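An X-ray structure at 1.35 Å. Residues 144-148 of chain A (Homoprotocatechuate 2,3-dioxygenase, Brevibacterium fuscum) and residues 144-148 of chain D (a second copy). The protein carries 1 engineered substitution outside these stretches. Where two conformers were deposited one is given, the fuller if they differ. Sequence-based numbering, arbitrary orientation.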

# COMPACT_ATOMS: atom_id res chain seq x y z
N LEU A 144 -15.99 6.50 8.18
CA LEU A 144 -16.22 5.23 8.87
C LEU A 144 -15.15 4.19 8.53
O LEU A 144 -15.10 3.13 9.13
CB LEU A 144 -17.58 4.69 8.48
CG LEU A 144 -18.76 5.62 8.67
CD1 LEU A 144 -20.04 4.91 8.25
CD2 LEU A 144 -18.84 6.09 10.12
N TYR A 145 -14.33 4.45 7.53
CA TYR A 145 -13.41 3.44 6.99
C TYR A 145 -12.35 3.05 8.00
O TYR A 145 -11.61 3.89 8.53
CB TYR A 145 -12.76 3.98 5.75
CG TYR A 145 -11.96 3.02 4.89
CD1 TYR A 145 -12.61 2.24 3.96
CD2 TYR A 145 -10.57 2.97 4.92
CE1 TYR A 145 -11.91 1.39 3.12
CE2 TYR A 145 -9.88 2.10 4.07
CZ TYR A 145 -10.57 1.33 3.18
OH TYR A 145 -9.88 0.47 2.31
N SER A 146 -12.28 1.74 8.23
CA SER A 146 -11.31 1.13 9.11
C SER A 146 -10.00 0.83 8.37
O SER A 146 -9.99 0.55 7.17
CB SER A 146 -11.87 -0.20 9.59
OG SER A 146 -10.87 -0.96 10.26
N ALA A 147 -8.90 0.80 9.12
CA ALA A 147 -7.64 0.37 8.53
C ALA A 147 -7.69 -1.09 8.04
O ALA A 147 -6.88 -1.49 7.20
CB ALA A 147 -6.52 0.57 9.54
N GLY A 148 -8.64 -1.87 8.56
CA GLY A 148 -8.89 -3.24 8.12
C GLY A 148 -10.17 -3.44 7.30
O GLY A 148 -10.69 -4.56 7.26
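Chain D (144-148) LYSAG

Chain D meets chain A as a near-exact copy of itself, so that each contact made by one stretch is returned by the other. Neither segment forms a regular helix or strand. The backbone is extended through Tyr A145 and Ser A146 (phi/psi -66/126 and -86/153), and likewise Tyr D145 and Ser D146 (-67/127 and -86/152), then bends at Ala A147 (-62/-21) and Ala D147 (-59/-21). The two stretches run roughly crosswise, nearest at the alanines, where the CA atoms of Ala A147 and Ala D147 lie 4.1 Å apart, and separate on both sides of that point, leaving Leu A144 and Leu D144 out of reach of the partner.

The bumps are the two alanine methyls. Each CA-to-CB bond points toward the other stretch, and each methyl settles into a shallow hollow formed by the partner's tyrosine ring and the backbone that follows it. CB of Ala D147 lies 4.0 Å from CD2 of Tyr A145 and 4.1 Å from the carbonyl carbon C of Ser A146. In return, CB of Ala A147 lies 4.1 Å from CD2 of Tyr D145, 4.1 Å from C of Ser D146 and 3.9 Å from the backbone N of Ala D147. The two methyls also touch, CB of Ala A147 to CB of Ala D147 at 4.3 Å. Alanine suits this place because its single methyl group fills the hollow while letting the backbones come so close.

The tyrosines form the walls. Their CA-to-CB bonds run sideways, but with chi1 at -169° (t) the rings reach nearer to the partner and present an edge, near the ring plane, to the alanine methyl. The hydroxyls are hydrogen-bonded elsewhere in the structure, leaving the ring carbons to make the apolar contact.

The CA-to-CB bonds of Ser A146 and Ser D146 point away, and their hydroxyls serve their own chains. N of Gly A148 donates to OG of Ser A146 at 2.9 Å, and N of Gly D148 to OG of Ser D146 at 3.0 Å, each bond bridging the bend at the alanine of its own chain. The glycines themselves make no contact across the interface.

No direct hydrogen bond joins the stretches; two waters do that work. Water 1 donates to O of Tyr A145 (2.8 Å) and accepts from N of Ala D147 (2.9 Å), while water 2 accepts from N of Ala A147 (2.9 Å) and donates to O of Tyr D145 (2.8 Å). The two stretches bury 164 Å² between them, both sides summed, and the waters bridge their backbones beside this contact.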

# COMPACT_ATOMS: atom_id res chain seq x y z
N LEU D 144 -6.01 0.77 18.15
CA LEU D 144 -6.28 2.20 18.06
C LEU D 144 -5.92 2.76 16.67
O LEU D 144 -6.26 3.90 16.35
CB LEU D 144 -5.50 2.95 19.13
CG LEU D 144 -5.66 2.47 20.56
CD1 LEU D 144 -4.81 3.31 21.49
CD2 LEU D 144 -7.13 2.52 20.95
N TYR D 145 -5.21 2.01 15.84
CA TYR D 145 -4.63 2.55 14.62
C TYR D 145 -5.70 2.93 13.62
O TYR D 145 -6.57 2.13 13.27
CB TYR D 145 -3.74 1.46 14.01
CG TYR D 145 -2.84 1.87 12.88
CD1 TYR D 145 -1.63 2.46 13.15
CD2 TYR D 145 -3.15 1.59 11.56
CE1 TYR D 145 -0.75 2.80 12.13
CE2 TYR D 145 -2.28 1.95 10.53
CZ TYR D 145 -1.07 2.53 10.84
OH TYR D 145 -0.18 2.88 9.83
N SER D 146 -5.60 4.18 13.17
CA SER D 146 -6.48 4.77 12.16
C SER D 146 -5.96 4.47 10.75
O SER D 146 -4.75 4.33 10.53
CB SER D 146 -6.49 6.29 12.36
OG SER D 146 -7.10 6.92 11.28
N ALA D 147 -6.88 4.41 9.79
CA ALA D 147 -6.49 4.31 8.40
C ALA D 147 -5.62 5.50 7.94
O ALA D 147 -4.89 5.38 6.97
CB ALA D 147 -7.72 4.13 7.50
N GLY D 148 -5.68 6.62 8.66
CA GLY D 148 -4.82 7.76 8.39
C GLY D 148 -3.80 8.06 9.47
O GLY D 148 -3.37 9.21 9.61
O HOH W 1 -9.72 4.34 10.49
O HOH W 2 -8.95 1.81 11.81